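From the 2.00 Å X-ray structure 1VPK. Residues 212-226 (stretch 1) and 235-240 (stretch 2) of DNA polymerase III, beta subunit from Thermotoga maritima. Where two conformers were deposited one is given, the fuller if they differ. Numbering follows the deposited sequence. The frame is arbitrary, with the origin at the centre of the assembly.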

# COMPACT_ATOMS: atom_id res chain seq x y z
N GLU A 212 -17.14 0.25 13.67
CA GLU A 212 -16.83 0.71 15.01
C GLU A 212 -16.86 -0.51 15.95
O GLU A 212 -16.01 -0.60 16.82
N VAL A 213 -17.79 -1.43 15.77
CA VAL A 213 -17.83 -2.65 16.60
C VAL A 213 -16.48 -3.36 16.52
O VAL A 213 -15.86 -3.67 17.56
N GLN A 214 -16.00 -3.53 15.29
CA GLN A 214 -14.75 -4.21 15.02
C GLN A 214 -13.59 -3.44 15.69
O GLN A 214 -12.65 -4.03 16.24
N ASN A 215 -13.65 -2.12 15.59
CA ASN A 215 -12.61 -1.25 16.16
C ASN A 215 -12.53 -1.44 17.67
O ASN A 215 -11.45 -1.54 18.27
N VAL A 216 -13.70 -1.48 18.29
CA VAL A 216 -13.82 -1.72 19.73
C VAL A 216 -13.17 -3.08 20.13
O VAL A 216 -12.26 -3.14 21.00
N LEU A 217 -13.57 -4.11 19.43
CA LEU A 217 -13.12 -5.49 19.70
C LEU A 217 -11.63 -5.64 19.47
O LEU A 217 -10.94 -6.33 20.24
N ASP A 218 -11.11 -5.02 18.40
CA ASP A 218 -9.69 -5.07 18.12
C ASP A 218 -8.90 -4.29 19.13
O ASP A 218 -7.70 -4.51 19.21
N ASN A 219 -9.53 -3.42 19.93
CA ASN A 219 -8.81 -2.60 20.89
C ASN A 219 -9.20 -2.75 22.34
O ASN A 219 -8.88 -1.91 23.15
N THR A 220 -9.87 -3.83 22.68
CA THR A 220 -10.07 -4.15 24.09
C THR A 220 -9.28 -5.42 24.49
O THR A 220 -9.15 -6.36 23.72
N THR A 221 -8.75 -5.41 25.70
CA THR A 221 -8.08 -6.59 26.21
C THR A 221 -9.02 -7.36 27.12
O THR A 221 -8.62 -8.36 27.70
N GLU A 222 -10.28 -6.93 27.23
CA GLU A 222 -11.14 -7.61 28.16
C GLU A 222 -11.78 -8.88 27.57
O GLU A 222 -12.10 -8.93 26.38
N PRO A 223 -11.89 -9.95 28.39
CA PRO A 223 -12.24 -11.32 27.92
C PRO A 223 -13.63 -11.48 27.29
O PRO A 223 -13.82 -12.28 26.37
N THR A 224 -14.60 -10.74 27.81
CA THR A 224 -15.95 -10.75 27.26
C THR A 224 -16.48 -9.33 27.14
O THR A 224 -15.97 -8.42 27.77
N ILE A 225 -17.51 -9.16 26.32
CA ILE A 225 -18.19 -7.86 26.16
C ILE A 225 -19.71 -8.06 26.29
O ILE A 225 -20.22 -9.18 26.10
N THR A 226 -20.43 -6.98 26.60
CA THR A 226 -21.88 -7.04 26.77
C THR A 226 -22.61 -6.35 25.63
O THR A 226 -22.23 -5.27 25.21
N SER A 235 -26.46 -1.32 22.48
CA SER A 235 -25.27 -0.93 23.19
C SER A 235 -24.33 -2.12 23.17
O SER A 235 -24.75 -3.25 23.42
N LEU A 236 -23.07 -1.84 22.87
CA LEU A 236 -21.97 -2.76 23.03
C LEU A 236 -21.03 -2.11 24.04
O LEU A 236 -20.49 -1.03 23.78
N SER A 237 -20.86 -2.76 25.18
CA SER A 237 -20.17 -2.18 26.34
C SER A 237 -18.98 -3.03 26.75
O SER A 237 -19.08 -4.28 26.82
N THR A 238 -17.87 -2.36 27.05
CA THR A 238 -16.79 -2.91 27.84
C THR A 238 -16.78 -2.16 29.19
O THR A 238 -17.67 -1.37 29.47
N ASN A 239 -15.79 -2.48 30.02
CA ASN A 239 -15.50 -1.81 31.28
C ASN A 239 -15.56 -0.27 31.18
O ASN A 239 -16.26 0.38 31.97
N ASP A 240 -14.88 0.26 30.16
CA ASP A 240 -14.51 1.69 30.05
C ASP A 240 -15.17 2.41 28.86
O ASP A 240 -15.03 3.62 28.75

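Stretch 2 runs antiparallel to the end of stretch 1, while the helix of stretch 1 closes over one flank of the pair. Ser235, the first residue, adds little to the contact. Its CA-to-CB bond points sideways, its chi1 is m, and its hydroxyl OG is hydrogen-bonded elsewhere in the structure, so a small polar residue can be buried here without an unsatisfied group.

Leu236 is the hydrophobic centre of the interface and has the largest area covered by stretch 1. Its CA-to-CB bond also points sideways, but with chi1 t and chi2 at 105°, between the usual wells, the end of the side chain comes nearer. CD2 of Leu236 lies 3.9 Å from CG1 of Val216 and 4.3 Å from CG1 of Val213, both valines having chi1 t. CD1 of Leu236 lies 3.8 Å from CD1 of Ile225, whose chi1 and chi2 are both p. A branched leucine is long enough to reach both the helix and the strand, and its side-chain partners, two valines and an isoleucine, are apolar, which suits a buried leucine. Its backbone contributes too: CA of Leu236 makes a CA-H...O contact of 3.3 Å with O of Thr226.

Ser237 pairs with Thr226 through two backbone hydrogen bonds: N of Ser237 to O of Thr226 at 2.9 Å, and N of Thr226 to O of Ser237 at 3.0 Å. Both side chains, each with chi1 m, project from the same face of the sheet; CB of Ser237 and CB of Thr226 are 4.4 Å apart. Small hydroxyl-bearing residues suit this partly exposed face.

Thr238, with chi1 p, combines two chemical characters. The methyl CG2 of Thr238 packs 3.8 Å from CG2 of Ile225 and 4.2 Å from CG1 of Val216, extending the apolar cluster begun by Leu236. At the edge of that cluster, OG1 of Thr220 is a van der Waals neighbour, 4.0 Å from CG2 of Thr238. OG1 of Thr238 accepts a weak hydrogen bond from N of Asp240, at 3.4 Å.

At Asn239 a side chain of stretch 1 supplies a polar partner. The backbone N of Asn239 donates to OE1 of Glu222 at 3.0 Å, with a nearly straight angle of 166°. The CA-to-CB bond of Glu222 points toward stretch 2, and its long side chain, with chi1 at 91° and chi2 t, carries the carboxylate to this amide; OE1 of Glu222 also lies 3.6 Å from CB of Thr238. N of Glu222 is itself hydrogen-bonded to OG1 of Thr220, 3.1 Å away, tying the loop together. The Asn239 side chain, chi1 t, leads away at its end, which suits an exposed amide. Asp240, chi1 m, makes no contact with stretch 1; its OD2 is hydrogen-bonded elsewhere in the structure.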

# COMPACT_ATOMS: atom_id res chain seq x y z
CB GLU A 212 -17.78 1.84 15.46
CG GLU A 212 -17.59 2.27 16.91
CD GLU A 212 -16.17 2.69 17.30
OE1 GLU A 212 -15.28 3.01 16.47
OE2 GLU A 212 -15.95 2.78 18.51
CB VAL A 213 -19.01 -3.58 16.20
CG1 VAL A 213 -18.89 -4.95 16.84
CG2 VAL A 213 -20.33 -2.95 16.64
CB GLN A 214 -14.47 -4.23 13.54
CG GLN A 214 -15.03 -5.36 12.76
CD GLN A 214 -14.27 -5.49 11.44
OE1 GLN A 214 -14.25 -4.55 10.63
NE2 GLN A 214 -13.62 -6.62 11.24
CB ASN A 215 -12.96 0.21 15.82
CG ASN A 215 -11.88 1.16 16.20
OD1 ASN A 215 -10.71 0.95 15.88
ND2 ASN A 215 -12.26 2.23 16.88
CB VAL A 216 -15.31 -1.68 20.18
CG1 VAL A 216 -15.47 -2.17 21.60
CG2 VAL A 216 -15.81 -0.28 20.10
CB LEU A 217 -13.90 -6.48 18.83
CG LEU A 217 -15.41 -6.53 19.01
CD1 LEU A 217 -16.06 -7.39 17.96
CD2 LEU A 217 -15.83 -7.00 20.41
CB ASP A 218 -9.34 -4.60 16.68
CG ASP A 218 -9.92 -5.55 15.58
OD1 ASP A 218 -10.18 -6.76 15.84
OD2 ASP A 218 -10.13 -5.07 14.43
CB ASN A 219 -8.90 -1.12 20.48
CG ASN A 219 -8.16 -0.84 19.23
OD1 ASN A 219 -6.97 -0.64 19.26
ND2 ASN A 219 -8.83 -0.88 18.13
CB THR A 220 -11.58 -4.26 24.49
OG1 THR A 220 -11.68 -4.56 25.89
CG2 THR A 220 -12.26 -5.34 23.75
CB THR A 221 -6.79 -6.21 26.98
OG1 THR A 221 -7.12 -5.59 28.23
CG2 THR A 221 -5.92 -5.24 26.14
CB GLU A 222 -12.13 -6.65 28.81
CG GLU A 222 -13.46 -6.46 28.13
CD GLU A 222 -14.40 -5.65 29.02
OE1 GLU A 222 -13.87 -4.71 29.68
OE2 GLU A 222 -15.63 -5.95 29.06
CB PRO A 223 -12.13 -12.17 29.21
CG PRO A 223 -11.28 -11.40 30.09
CD PRO A 223 -11.61 -9.96 29.83
CB THR A 224 -16.91 -11.50 28.16
OG1 THR A 224 -16.94 -10.88 29.44
CG2 THR A 224 -16.47 -12.90 28.34
CB ILE A 225 -17.91 -7.20 24.80
CG1 ILE A 225 -18.35 -8.07 23.63
CG2 ILE A 225 -16.45 -6.82 24.66
CD1 ILE A 225 -19.81 -7.85 23.23
CB THR A 226 -22.32 -6.35 28.08
OG1 THR A 226 -21.67 -6.98 29.18
CG2 THR A 226 -23.83 -6.45 28.25
CB SER A 235 -25.56 -0.55 24.64
OG SER A 235 -26.20 0.73 24.74
CB LEU A 236 -21.27 -2.93 21.69
CG LEU A 236 -20.29 -4.09 21.55
CD1 LEU A 236 -20.93 -5.19 20.70
CD2 LEU A 236 -19.03 -3.62 20.89
CB SER A 237 -21.13 -2.15 27.55
OG SER A 237 -22.21 -1.27 27.33
CB THR A 238 -15.42 -2.77 27.14
OG1 THR A 238 -14.99 -1.40 27.17
CG2 THR A 238 -15.50 -3.24 25.68
CB ASN A 239 -14.07 -2.24 31.66
CG ASN A 239 -13.71 -1.97 33.09
OD1 ASN A 239 -14.47 -2.29 34.01
ND2 ASN A 239 -12.50 -1.44 33.29
CB ASP A 240 -13.01 1.81 29.76
CG ASP A 240 -12.15 1.57 30.92
OD1 ASP A 240 -12.62 1.52 32.08
OD2 ASP A 240 -10.93 1.41 30.66